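Local coordinates for phosphoglycerate kinase (Coxiella burnetii, PDB 4NG4), which catalyses the reversible transfer of a phosphate group between ATP and (2R)-3-phosphoglycerate in glycolysis, at residues N24-I29 with R64-S69; L33-K38 with A86-L91; A198-S203 with G226-T231. All blocks are in the same frame, centred on the assembly; numbering follows the deposited sequence.

Overall arrangement
Contacts 1 and 2 belong to the N-terminal half of this two-domain kinase, whereas contact 3 forms part of the ADP pocket in the other half. Contacts 1 and 2 have centres about 19 Å apart and touch directly: Ser69 OG lies 2.9 Å from Leu33 N, a probable hydrogen bond, and Ile67 CG2 packs 3.8 Å from Leu33 CD1. The pair thus joins the sheet at 24-29 and 64-69 to Leu33 and Asn34, predicted to bind substrate. Contact 3 lies across the molecule, its centre about 36 Å from that of contact 2, with nearest atoms about 22 Å apart. This separation is consistent with the domain closure by which phosphoglycerate kinases bring their two substrates together.

Contact 1 (N24-I29 with R64-S69); sequences NKRVMI and RVMILS
Arg64 reaches past Lys25 O to Asn24. Its chain is extended from CG to NE, and the turn about CD-NE (chi4 -91°) sets CZ off the line of the chain. Arg64 NE makes weak hydrogen bonds to Asn24 O (3.2 Å) and Asn24 OD1 (3.3 Å), and Arg64 NH2 makes a third weak one to the same OD1. The amide and guanidinium planes stand 56° apart; because Asn24 is poorly ordered, this grip is probably loose.

Beyond this fringe the evidence for a regular parallel pairing is clear: the strand axes approach to 4.7 Å, and five backbone bonds link Lys25, Val27 and Ile29 with Arg64, Met66 and Leu68. Val27 bonds through both backbone atoms: its O accepts from Met66 N (2.8 Å) and its N donates to Arg64 O (2.9 Å).

Side chains alternate between the faces. On the face of Arg26, Met28, Arg64 and Met66, the bend at chi3 of Met66 (-82°) sends CE back to Arg26 CB, 3.7 Å away, while its SD meets Met28 CE at 4.2 Å. On the opposite face Ile29 points CD1 diagonally backward, to Val65 CG1 (4.3 Å), although its partner in register is Ile67.

Helix 46-60 covers this aliphatic face, Ala58 touching Ile29 and Val65, and Ile55 touching Ile67; it links the two strands as a beta-alpha-beta crossover. Strands 146-149 and 117-120 flank the pair, placing it inside the six-stranded parallel sheet.

Contact 2 (L33-K38 with A86-L91); sequences LNVPMK and APVARL
Val88 sets CG1 anti to its backbone N (chi1 -177°) and CG2 anti to its carbonyl carbon, and this fork divides the contact with Leu33, Val35 and Met37. Val88 CG1 meets Leu33 CD1 at 4.1 Å, where the two side chains cross at about a right angle. Val88 CG2 faces Val35 CG2 at 4.3 Å and Met37 CE at 4.2 Å. Met37 gets there by staying extended: chi3 of -173° places CE at the far end of the chain, where it also lies 4.3 Å from Pro87 CB.

No hydrogen bond crosses between the segments, and the interface, 177 Å² in all, is aliphatic van der Waals packing at the first turn of helix 86-94. An inverse gamma turn centred on Asn34, with a weak bond of 2.8 Å from Val35 N to Leu33 O, bends the segment 33-38. Leu33 and Asn34 are predicted to bind substrate, and Asn34 OD1 accepts a hydrogen bond from Gly72 N of the same predicted site.

Helix 46-60 adds Ala51 against Leu33 and Ile48 against Val35. Leu119 of strand 117-120 touches both Leu33 and Val88, and Ile42, from the strand paired with 37-38, packs on Val35 and Pro87.

Contact 3 (A198-S203 with G226-T231); sequences AVVGGS and GGIANT. With ADP (adenosine-5'-diphosphate), chain E.
Strand 196-202, which runs through Val200, and the helix starting at Gly227 meet nearly perpendicularly, with segment axes at 97° and 7.1 Å apart, and a weak hydrogen bond from Ile228 N to Gly202 O (3.4 Å) joins them. This is a glycine-lined nucleotide site at the C-terminal ends of the strands of a parallel alpha/beta sheet, as in Rossmann-like folds. Gly226, at the N-cap position, has a positive phi of 67° that favours glycine, and its CA lies beside the adenine at N7. The backbone angles of Gly202 likewise call for glycine, and its CA lies against the alpha-phosphate oxygen O2A of ADP.

Ile228 carries the apolar part of the contact. Its extended chi2 (168°) places CD1 against Val200 CG1 at 3.6 Å, the two side chains crossing obliquely, and the same methyl of Ile228 lies 3.7 Å from Gly201 C.

Around the ligand, Lys208 NZ bonds both Gly201 O and ADP, and Asn230 OD1 lies 3.2 Å from ADP N6. At the ribose, Ser203 OG donates a hydrogen bond to ADP O4' at 3.1 Å.

Contact 1 (N24-I29 with R64-S69)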
ATOM      1  N   ASN A  24     -32.450   7.349  -5.191  1.00 86.16           N
ATOM      2  CA  ASN A  24     -32.972   7.111  -6.545  1.00 86.43           C
ATOM      3  C   ASN A  24     -32.022   7.515  -7.674  1.00 82.37           C
ATOM      4  O   ASN A  24     -32.429   7.599  -8.833  1.00 83.38           O
ATOM      5  CB  ASN A  24     -34.328   7.818  -6.727  1.00 93.04           C
ATOM      6  CG  ASN A  24     -35.313   6.993  -7.518  1.00 95.27           C
ATOM      7  OD1 ASN A  24     -35.221   6.887  -8.742  1.00 93.96           O
ATOM      8  ND2 ASN A  24     -36.269   6.402  -6.819  1.00 99.45           N
ATOM      9  N   LYS A  25     -30.757   7.751  -7.344  1.00 78.19           N
ATOM     10  CA  LYS A  25     -29.784   8.167  -8.343  1.00 74.75           C
ATOM     11  C   LYS A  25     -29.059   6.957  -8.923  1.00 69.62           C
ATOM     12  O   LYS A  25     -29.081   5.864  -8.348  1.00 67.93           O
ATOM     13  CB  LYS A  25     -28.788   9.160  -7.737  1.00 73.67           C
ATOM     14  CG  LYS A  25     -29.345  10.576  -7.571  1.00 78.93           C
ATOM     15  CD  LYS A  25     -28.223  11.579  -7.313  1.00 78.00           C
ATOM     16  CE  LYS A  25     -28.645  13.018  -7.583  1.00 82.69           C
ATOM     17  NZ  LYS A  25     -27.439  13.891  -7.720  1.00 80.38           N
ATOM     18  N   ARG A  26     -28.441   7.159 -10.082  1.00 67.48           N
ATOM     19  CA  ARG A  26     -27.549   6.161 -10.665  1.00 62.91           C
ATOM     20  C   ARG A  26     -26.167   6.407 -10.104  1.00 59.22           C
ATOM     21  O   ARG A  26     -25.610   7.487 -10.297  1.00 59.40           O
ATOM     22  CB  ARG A  26     -27.507   6.280 -12.184  1.00 62.86           C
ATOM     23  CG  ARG A  26     -28.817   5.941 -12.880  1.00 66.65           C
ATOM     24  CD  ARG A  26     -28.671   6.142 -14.371  1.00 67.15           C
ATOM     25  NE  ARG A  26     -28.642   7.562 -14.731  1.00 70.41           N
ATOM     26  CZ  ARG A  26     -27.978   8.081 -15.769  1.00 70.17           C
ATOM     27  NH1 ARG A  26     -27.243   7.316 -16.578  1.00 66.84           N
ATOM     28  NH2 ARG A  26     -28.041   9.389 -16.000  1.00 73.25           N
ATOM     29  N   VAL A  27     -25.629   5.412  -9.400  1.00 56.52           N
ATOM     30  CA  VAL A  27     -24.368   5.561  -8.682  1.00 53.59           C
ATOM     31  C   VAL A  27     -23.380   4.536  -9.168  1.00 49.46           C
ATOM     32  O   VAL A  27     -23.641   3.336  -9.124  1.00 48.80           O
ATOM     33  CB  VAL A  27     -24.547   5.398  -7.157  1.00 55.02           C
ATOM     34  CG1 VAL A  27     -23.197   5.465  -6.453  1.00 51.42           C
ATOM     35  CG2 VAL A  27     -25.496   6.469  -6.613  1.00 59.30           C
ATOM     36  N   MET A  28     -22.231   5.032  -9.604  1.00 47.40           N
ATOM     37  CA  MET A  28     -21.177   4.212 -10.171  1.00 43.80           C
ATOM     38  C   MET A  28     -20.028   4.133  -9.159  1.00 41.71           C
ATOM     39  O   MET A  28     -19.329   5.123  -8.925  1.00 41.89           O
ATOM     40  CB  MET A  28     -20.726   4.841 -11.488  1.00 43.38           C
ATOM     41  CG  MET A  28     -20.211   3.860 -12.515  1.00 41.84           C
ATOM     42  SD  MET A  28     -19.889   4.671 -14.093  1.00 44.28           S
ATOM     43  CE  MET A  28     -20.653   3.492 -15.209  1.00 43.83           C
ATOM     44  N   ILE A  29     -19.866   2.964  -8.542  1.00 40.35           N
ATOM     45  CA  ILE A  29     -18.840   2.746  -7.523  1.00 38.74           C
ATOM     46  C   ILE A  29     -17.670   1.942  -8.092  1.00 35.40           C
ATOM     47  O   ILE A  29     -17.827   0.776  -8.431  1.00 34.24           O
ATOM     48  CB  ILE A  29     -19.410   1.980  -6.312  1.00 40.23           C
ATOM     49  CG1 ILE A  29     -20.625   2.703  -5.740  1.00 43.52           C
ATOM     50  CG2 ILE A  29     -18.355   1.816  -5.225  1.00 39.38           C
ATOM     51  CD1 ILE A  29     -21.356   1.874  -4.712  1.00 44.82           C
ATOM     52  N   ARG A  64     -29.364   3.417  -7.307  1.00 67.08           N
ATOM     53  CA  ARG A  64     -29.340   2.468  -8.409  1.00 65.20           C
ATOM     54  C   ARG A  64     -27.868   2.179  -8.646  1.00 59.72           C
ATOM     55  O   ARG A  64     -27.162   2.997  -9.232  1.00 57.71           O
ATOM     56  CB  ARG A  64     -29.991   3.063  -9.660  1.00 67.35           C
ATOM     57  CG  ARG A  64     -31.404   3.608  -9.443  1.00 73.00           C
ATOM     58  CD  ARG A  64     -31.714   4.726 -10.432  1.00 75.15           C
ATOM     59  NE  ARG A  64     -33.149   5.001 -10.513  1.00 81.43           N
ATOM     60  CZ  ARG A  64     -33.996   4.425 -11.364  1.00 83.80           C
ATOM     61  NH1 ARG A  64     -33.578   3.525 -12.250  1.00 80.71           N
ATOM     62  NH2 ARG A  64     -35.279   4.752 -11.326  1.00 89.78           N
ATOM     63  N   VAL A  65     -27.399   1.026  -8.177  1.00 57.78           N
ATOM     64  CA  VAL A  65     -25.949   0.802  -8.032  1.00 53.63           C
ATOM     65  C   VAL A  65     -25.280   0.055  -9.190  1.00 50.18           C
ATOM     66  O   VAL A  65     -25.661  -1.067  -9.515  1.00 50.46           O
ATOM     67  CB  VAL A  65     -25.626   0.054  -6.710  1.00 53.57           C
ATOM     68  CG1 VAL A  65     -24.243  -0.566  -6.772  1.00 49.06           C
ATOM     69  CG2 VAL A  65     -25.733   1.001  -5.530  1.00 55.86           C
ATOM     70  N   MET A  66     -24.276   0.693  -9.785  1.00 47.47           N
ATOM     71  CA  MET A  66     -23.419   0.063 -10.783  1.00 44.56           C
ATOM     72  C   MET A  66     -22.014  -0.151 -10.201  1.00 41.16           C
ATOM     73  O   MET A  66     -21.270   0.810  -9.992  1.00 39.99           O
ATOM     74  CB  MET A  66     -23.325   0.942 -12.028  1.00 44.72           C
ATOM     75  CG  MET A  66     -24.599   1.020 -12.840  1.00 48.86           C
ATOM     76  SD  MET A  66     -24.565   2.358 -14.066  1.00 51.84           S
ATOM     77  CE  MET A  66     -25.000   3.748 -13.031  1.00 53.29           C
ATOM     78  N   ILE A  67     -21.661  -1.406  -9.943  1.00 39.85           N
ATOM     79  CA  ILE A  67     -20.383  -1.728  -9.316  1.00 37.59           C
ATOM     80  C   ILE A  67     -19.304  -1.941 -10.370  1.00 34.67           C
ATOM     81  O   ILE A  67     -19.421  -2.817 -11.216  1.00 34.63           O
ATOM     82  CB  ILE A  67     -20.467  -2.997  -8.452  1.00 38.40           C
ATOM     83  CG1 ILE A  67     -21.591  -2.878  -7.410  1.00 41.53           C
ATOM     84  CG2 ILE A  67     -19.122  -3.243  -7.773  1.00 36.27           C
ATOM     85  CD1 ILE A  67     -21.921  -4.189  -6.726  1.00 42.88           C
ATOM     86  N   LEU A  68     -18.234  -1.164 -10.283  1.00 32.85           N
ATOM     87  CA  LEU A  68     -17.192  -1.151 -11.304  1.00 30.67           C
ATOM     88  C   LEU A  68     -15.881  -1.730 -10.738  1.00 28.48           C
ATOM     89  O   LEU A  68     -15.513  -1.424  -9.609  1.00 28.96           O
ATOM     90  CB  LEU A  68     -16.996   0.288 -11.773  1.00 30.98           C
ATOM     91  CG  LEU A  68     -16.681   0.523 -13.242  1.00 30.89           C
ATOM     92  CD1 LEU A  68     -17.769  -0.039 -14.188  1.00 31.45           C
ATOM     93  CD2 LEU A  68     -16.482   2.014 -13.433  1.00 32.83           C
ATOM     94  N   SER A  69     -15.209  -2.593 -11.491  1.00 26.75           N
ATOM     95  CA  SER A  69     -13.945  -3.172 -11.024  1.00 25.63           C
ATOM     96  C   SER A  69     -13.061  -3.738 -12.127  1.00 24.21           C
ATOM     97  O   SER A  69     -13.503  -3.975 -13.249  1.00 24.17           O
ATOM     98  CB  SER A  69     -14.169  -4.279  -9.992  1.00 26.53           C
ATOM     99  OG  SER A  69     -12.943  -4.613  -9.360  1.00 25.48           O
TER

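Contact 2 (L33-K38 with A86-L91)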
ATOM      1  N   LEU A  33     -12.133  -5.272  -6.631  1.00 28.15           N
ATOM      2  CA  LEU A  33     -12.625  -6.642  -6.439  1.00 29.23           C
ATOM      3  C   LEU A  33     -11.713  -7.647  -7.161  1.00 27.98           C
ATOM      4  O   LEU A  33     -12.144  -8.745  -7.474  1.00 28.52           O
ATOM      5  CB  LEU A  33     -14.059  -6.744  -6.980  1.00 29.83           C
ATOM      6  CG  LEU A  33     -14.986  -5.580  -6.592  1.00 30.94           C
ATOM      7  CD1 LEU A  33     -16.426  -5.846  -7.053  1.00 31.80           C
ATOM      8  CD2 LEU A  33     -14.938  -5.302  -5.089  1.00 32.05           C
ATOM      9  N   ASN A  34     -10.459  -7.246  -7.394  1.00 26.44           N
ATOM     10  CA  ASN A  34      -9.445  -8.007  -8.156  1.00 25.30           C
ATOM     11  C   ASN A  34      -8.916  -9.187  -7.346  1.00 26.56           C
ATOM     12  O   ASN A  34      -7.793  -9.172  -6.877  1.00 26.69           O
ATOM     13  CB  ASN A  34      -8.286  -7.053  -8.554  1.00 24.01           C
ATOM     14  CG  ASN A  34      -7.216  -7.716  -9.386  1.00 22.47           C
ATOM     15  OD1 ASN A  34      -7.480  -8.609 -10.162  1.00 23.06           O
ATOM     16  ND2 ASN A  34      -5.994  -7.260  -9.231  1.00 22.08           N
ATOM     17  N   VAL A  35      -9.742 -10.204  -7.201  1.00 28.00           N
ATOM     18  CA  VAL A  35      -9.450 -11.320  -6.318  1.00 30.88           C
ATOM     19  C   VAL A  35      -8.573 -12.372  -6.996  1.00 31.44           C
ATOM     20  O   VAL A  35      -8.632 -12.530  -8.205  1.00 30.03           O
ATOM     21  CB  VAL A  35     -10.758 -11.985  -5.816  1.00 33.11           C
ATOM     22  CG1 VAL A  35     -11.592 -10.983  -5.023  1.00 33.05           C
ATOM     23  CG2 VAL A  35     -11.550 -12.543  -6.984  1.00 32.13           C
ATOM     24  N   PRO A  36      -7.756 -13.101  -6.211  1.00 34.19           N
ATOM     25  CA  PRO A  36      -7.033 -14.291  -6.708  1.00 35.67           C
ATOM     26  C   PRO A  36      -7.976 -15.409  -7.180  1.00 37.32           C
ATOM     27  O   PRO A  36      -9.089 -15.521  -6.669  1.00 38.72           O
ATOM     28  CB  PRO A  36      -6.242 -14.762  -5.482  1.00 38.62           C
ATOM     29  CG  PRO A  36      -6.189 -13.598  -4.574  1.00 38.34           C
ATOM     30  CD  PRO A  36      -7.430 -12.809  -4.805  1.00 36.03           C
ATOM     31  N   MET A  37      -7.541 -16.216  -8.148  1.00 37.65           N
ATOM     32  CA  MET A  37      -8.375 -17.295  -8.692  1.00 39.40           C
ATOM     33  C   MET A  37      -7.563 -18.515  -9.131  1.00 41.74           C
ATOM     34  O   MET A  37      -6.466 -18.384  -9.650  1.00 40.81           O
ATOM     35  CB  MET A  37      -9.201 -16.790  -9.886  1.00 36.92           C
ATOM     36  CG  MET A  37     -10.240 -15.722  -9.529  1.00 35.40           C
ATOM     37  SD  MET A  37     -11.507 -15.470 -10.780  1.00 31.87           S
ATOM     38  CE  MET A  37     -12.374 -14.064 -10.116  1.00 30.73           C
ATOM     39  N   LYS A  38      -8.125 -19.700  -8.917  1.00 45.43           N
ATOM     40  CA  LYS A  38      -7.512 -20.955  -9.349  1.00 48.55           C
ATOM     41  C   LYS A  38      -8.500 -21.704 -10.213  1.00 49.89           C
ATOM     42  O   LYS A  38      -9.570 -22.095  -9.732  1.00 52.02           O
ATOM     43  CB  LYS A  38      -7.142 -21.842  -8.151  1.00 52.94           C
ATOM     44  CG  LYS A  38      -5.746 -21.601  -7.595  1.00 53.65           C
ATOM     45  CD  LYS A  38      -5.523 -22.372  -6.282  1.00 58.47           C
ATOM     46  CE  LYS A  38      -4.329 -21.822  -5.490  1.00 58.62           C
ATOM     47  NZ  LYS A  38      -4.350 -22.284  -4.079  1.00 63.25           N
ATOM     48  N   ALA A  86     -17.569 -12.794 -13.317  1.00 35.20           N
ATOM     49  CA  ALA A  86     -18.711 -13.684 -13.069  1.00 38.68           C
ATOM     50  C   ALA A  86     -18.678 -14.299 -11.666  1.00 40.49           C
ATOM     51  O   ALA A  86     -19.634 -14.130 -10.913  1.00 42.60           O
ATOM     52  CB  ALA A  86     -18.800 -14.794 -14.162  1.00 39.87           C
ATOM     53  N   PRO A  87     -17.577 -14.998 -11.300  1.00 40.42           N
ATOM     54  CA  PRO A  87     -17.494 -15.602  -9.952  1.00 42.72           C
ATOM     55  C   PRO A  87     -17.664 -14.583  -8.818  1.00 42.32           C
ATOM     56  O   PRO A  87     -18.216 -14.901  -7.767  1.00 45.44           O
ATOM     57  CB  PRO A  87     -16.093 -16.231  -9.928  1.00 41.81           C
ATOM     58  CG  PRO A  87     -15.741 -16.453 -11.365  1.00 40.39           C
ATOM     59  CD  PRO A  87     -16.351 -15.272 -12.080  1.00 38.58           C
ATOM     60  N   VAL A  88     -17.207 -13.362  -9.048  1.00 39.31           N
ATOM     61  CA  VAL A  88     -17.424 -12.295  -8.099  1.00 39.18           C
ATOM     62  C   VAL A  88     -18.916 -12.021  -7.997  1.00 41.60           C
ATOM     63  O   VAL A  88     -19.452 -11.949  -6.893  1.00 44.29           O
ATOM     64  CB  VAL A  88     -16.714 -11.005  -8.520  1.00 35.87           C
ATOM     65  CG1 VAL A  88     -16.909  -9.919  -7.446  1.00 36.28           C
ATOM     66  CG2 VAL A  88     -15.241 -11.280  -8.785  1.00 33.53           C
ATOM     67  N   ALA A  89     -19.580 -11.901  -9.149  1.00 41.34           N
ATOM     68  CA  ALA A  89     -21.008 -11.560  -9.221  1.00 43.52           C
ATOM     69  C   ALA A  89     -21.893 -12.564  -8.474  1.00 47.97           C
ATOM     70  O   ALA A  89     -22.930 -12.197  -7.890  1.00 50.65           O
ATOM     71  CB  ALA A  89     -21.445 -11.450 -10.670  1.00 42.74           C
ATOM     72  N   ARG A  90     -21.495 -13.831  -8.503  1.00 49.07           N
ATOM     73  CA  ARG A  90     -22.183 -14.843  -7.722  1.00 53.57           C
ATOM     74  C   ARG A  90     -21.871 -14.632  -6.245  1.00 54.61           C
ATOM     75  O   ARG A  90     -22.759 -14.690  -5.396  1.00 58.23           O
ATOM     76  CB  ARG A  90     -21.760 -16.245  -8.171  1.00 54.90           C
ATOM     77  CG  ARG A  90     -22.338 -16.647  -9.532  1.00 55.77           C
ATOM     78  CD  ARG A  90     -21.864 -18.032  -9.972  1.00 57.92           C
ATOM     79  NE  ARG A  90     -20.466 -18.021 -10.406  1.00 54.93           N
ATOM     80  CZ  ARG A  90     -19.788 -19.098 -10.807  1.00 55.62           C
ATOM     81  NH1 ARG A  90     -20.367 -20.302 -10.835  1.00 59.55           N
ATOM     82  NH2 ARG A  90     -18.518 -18.973 -11.180  1.00 52.24           N
ATOM     83  N   LEU A  91     -20.602 -14.372  -5.948  1.00 51.75           N
ATOM     84  CA  LEU A  91     -20.151 -14.225  -4.567  1.00 52.88           C
ATOM     85  C   LEU A  91     -20.659 -12.933  -3.906  1.00 52.81           C
ATOM     86  O   LEU A  91     -20.757 -12.869  -2.685  1.00 55.37           O
ATOM     87  CB  LEU A  91     -18.621 -14.325  -4.512  1.00 50.29           C
ATOM     88  CG  LEU A  91     -17.941 -14.679  -3.179  1.00 52.28           C
ATOM     89  CD1 LEU A  91     -17.645 -13.429  -2.375  1.00 51.13           C
ATOM     90  CD2 LEU A  91     -18.755 -15.674  -2.370  1.00 56.54           C
TER

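Contact 3 (A198-S203 with G226-T231)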
ATOM      1  N   ALA A 198       9.656   6.482  11.473  1.00 24.54           N
ATOM      2  CA  ALA A 198       9.430   5.780  10.219  1.00 23.72           C
ATOM      3  C   ALA A 198      10.511   4.739  10.046  1.00 22.86           C
ATOM      4  O   ALA A 198      11.684   5.086   9.956  1.00 23.25           O
ATOM      5  CB  ALA A 198       9.455   6.761   9.068  1.00 23.56           C
ATOM      6  N   VAL A 199      10.117   3.471  10.005  1.00 22.82           N
ATOM      7  CA  VAL A 199      11.025   2.352   9.705  1.00 22.02           C
ATOM      8  C   VAL A 199      10.892   1.975   8.236  1.00 21.77           C
ATOM      9  O   VAL A 199       9.788   1.765   7.748  1.00 22.20           O
ATOM     10  CB  VAL A 199      10.664   1.123  10.559  1.00 22.66           C
ATOM     11  CG1 VAL A 199      11.649  -0.001  10.353  1.00 20.73           C
ATOM     12  CG2 VAL A 199      10.573   1.525  12.031  1.00 23.75           C
ATOM     13  N   VAL A 200      12.009   1.889   7.529  1.00 21.30           N
ATOM     14  CA  VAL A 200      11.987   1.644   6.081  1.00 21.20           C
ATOM     15  C   VAL A 200      13.035   0.585   5.735  1.00 20.95           C
ATOM     16  O   VAL A 200      14.237   0.819   5.892  1.00 20.62           O
ATOM     17  CB  VAL A 200      12.256   2.951   5.299  1.00 21.29           C
ATOM     18  CG1 VAL A 200      12.537   2.666   3.803  1.00 20.87           C
ATOM     19  CG2 VAL A 200      11.093   3.916   5.494  1.00 20.94           C
ATOM     20  N   GLY A 201      12.563  -0.579   5.292  1.00 21.27           N
ATOM     21  CA  GLY A 201      13.419  -1.717   5.001  1.00 21.10           C
ATOM     22  C   GLY A 201      13.158  -2.278   3.618  1.00 21.64           C
ATOM     23  O   GLY A 201      12.163  -1.955   2.974  1.00 22.33           O
ATOM     24  N   GLY A 202      14.071  -3.108   3.142  1.00 21.66           N
ATOM     25  CA  GLY A 202      13.942  -3.635   1.803  1.00 22.11           C
ATOM     26  C   GLY A 202      15.252  -3.963   1.138  1.00 21.94           C
ATOM     27  O   GLY A 202      16.329  -3.765   1.713  1.00 21.79           O
ATOM     28  N   SER A 203      15.142  -4.437  -0.097  1.00 22.33           N
ATOM     29  CA  SER A 203      16.283  -4.957  -0.812  1.00 22.68           C
ATOM     30  C   SER A 203      17.151  -3.813  -1.337  1.00 21.95           C
ATOM     31  O   SER A 203      18.361  -3.970  -1.481  1.00 21.91           O
ATOM     32  CB  SER A 203      15.806  -5.849  -1.968  1.00 24.04           C
ATOM     33  OG  SER A 203      14.496  -6.392  -1.714  1.00 26.08           O
ATOM     34  N   GLY A 226      17.807  -3.738   6.264  1.00 20.30           N
ATOM     35  CA  GLY A 226      18.161  -4.597   5.125  1.00 19.97           C
ATOM     36  C   GLY A 226      19.150  -3.996   4.138  1.00 19.64           C
ATOM     37  O   GLY A 226      20.036  -3.205   4.510  1.00 18.94           O
ATOM     38  N   GLY A 227      18.984  -4.377   2.867  1.00 19.97           N
ATOM     39  CA  GLY A 227      19.747  -3.813   1.763  1.00 19.80           C
ATOM     40  C   GLY A 227      19.970  -2.332   1.958  1.00 19.70           C
ATOM     41  O   GLY A 227      21.114  -1.859   1.912  1.00 20.11           O
ATOM     42  N   ILE A 228      18.873  -1.605   2.191  1.00 19.54           N
ATOM     43  CA  ILE A 228      18.921  -0.163   2.478  1.00 19.54           C
ATOM     44  C   ILE A 228      19.982   0.131   3.540  1.00 19.48           C
ATOM     45  O   ILE A 228      20.916   0.886   3.296  1.00 19.91           O
ATOM     46  CB  ILE A 228      17.524   0.403   2.943  1.00 19.84           C
ATOM     47  CG1 ILE A 228      16.477   0.281   1.822  1.00 20.29           C
ATOM     48  CG2 ILE A 228      17.619   1.863   3.359  1.00 18.87           C
ATOM     49  CD1 ILE A 228      15.061   0.540   2.283  1.00 20.23           C
ATOM     50  N   ALA A 229      19.860  -0.493   4.708  1.00 19.36           N
ATOM     51  CA  ALA A 229      20.802  -0.231   5.796  1.00 19.20           C
ATOM     52  C   ALA A 229      22.209  -0.627   5.387  1.00 18.96           C
ATOM     53  O   ALA A 229      23.167   0.098   5.648  1.00 19.25           O
ATOM     54  CB  ALA A 229      20.379  -0.962   7.073  1.00 18.95           C
ATOM     55  N   ASN A 230      22.332  -1.771   4.734  1.00 18.58           N
ATOM     56  CA  ASN A 230      23.638  -2.209   4.249  1.00 18.94           C
ATOM     57  C   ASN A 230      24.281  -1.177   3.289  1.00 18.48           C
ATOM     58  O   ASN A 230      25.482  -0.934   3.340  1.00 17.64           O
ATOM     59  CB  ASN A 230      23.553  -3.601   3.578  1.00 19.29           C
ATOM     60  CG  ASN A 230      23.060  -4.705   4.529  1.00 19.62           C
ATOM     61  OD1 ASN A 230      22.481  -5.715   4.092  1.00 21.17           O
ATOM     62  ND2 ASN A 230      23.282  -4.521   5.812  1.00 18.37           N
ATOM     63  N   THR A 231      23.472  -0.563   2.436  1.00 18.53           N
ATOM     64  CA  THR A 231      23.969   0.514   1.574  1.00 19.41           C
ATOM     65  C   THR A 231      24.443   1.706   2.402  1.00 19.13           C
ATOM     66  O   THR A 231      25.486   2.275   2.118  1.00 19.43           O
ATOM     67  CB  THR A 231      22.903   1.011   0.535  1.00 19.69           C
ATOM     68  OG1 THR A 231      22.433  -0.086  -0.264  1.00 20.77           O
ATOM     69  CG2 THR A 231      23.496   2.054  -0.387  1.00 20.53           C
TER
HETATM   70  PB  ADP E 402       8.079  -4.720   1.487  1.00 64.95           P
HETATM   71  O1B ADP E 402       7.612  -5.294   2.801  1.00 64.55           O
HETATM   72  O2B ADP E 402       7.631  -5.529   0.286  1.00 64.53           O
HETATM   73  O3B ADP E 402       7.874  -3.230   1.353  1.00 64.85           O
HETATM   74  PA  ADP E 402      10.717  -4.616   0.363  1.00 66.55           P
HETATM   75  O1A ADP E 402      10.029  -4.888  -0.953  1.00 67.34           O
HETATM   76  O2A ADP E 402      11.343  -3.260   0.559  1.00 67.07           O
HETATM   77  O3A ADP E 402       9.689  -4.876   1.587  1.00 65.49           O
HETATM   78  O5' ADP E 402      11.854  -5.762   0.517  1.00 66.67           O
HETATM   79  C5' ADP E 402      11.806  -6.771   1.534  1.00 66.13           C
HETATM   80  C4' ADP E 402      12.465  -8.055   1.051  1.00 66.00           C
HETATM   81  O4' ADP E 402      13.884  -7.866   0.988  1.00 66.11           O
HETATM   82  C3' ADP E 402      12.185  -9.232   1.987  1.00 65.94           C
HETATM   83  O3' ADP E 402      11.518 -10.295   1.290  1.00 65.17           O
HETATM   84  C2' ADP E 402      13.546  -9.645   2.537  1.00 65.91           C
HETATM   85  O2' ADP E 402      13.752 -11.061   2.520  1.00 65.35           O
HETATM   86  C1' ADP E 402      14.575  -8.929   1.661  1.00 66.02           C
HETATM   87  N9  ADP E 402      15.738  -8.439   2.471  1.00 65.91           N
HETATM   88  C8  ADP E 402      15.697  -7.556   3.499  1.00 65.24           C
HETATM   89  N7  ADP E 402      16.943  -7.360   4.004  1.00 65.17           N
HETATM   90  C5  ADP E 402      17.809  -8.117   3.300  1.00 64.82           C
HETATM   91  C6  ADP E 402      19.270  -8.378   3.307  1.00 64.00           C
HETATM   92  N6  ADP E 402      20.098  -7.775   4.196  1.00 63.31           N
HETATM   93  N1  ADP E 402      19.753  -9.245   2.379  1.00 64.63           N
HETATM   94  C2  ADP E 402      18.970  -9.874   1.471  1.00 64.66           C
HETATM   95  N3  ADP E 402      17.638  -9.683   1.416  1.00 65.14           N
HETATM   96  C4  ADP E 402      17.010  -8.834   2.286  1.00 65.54           C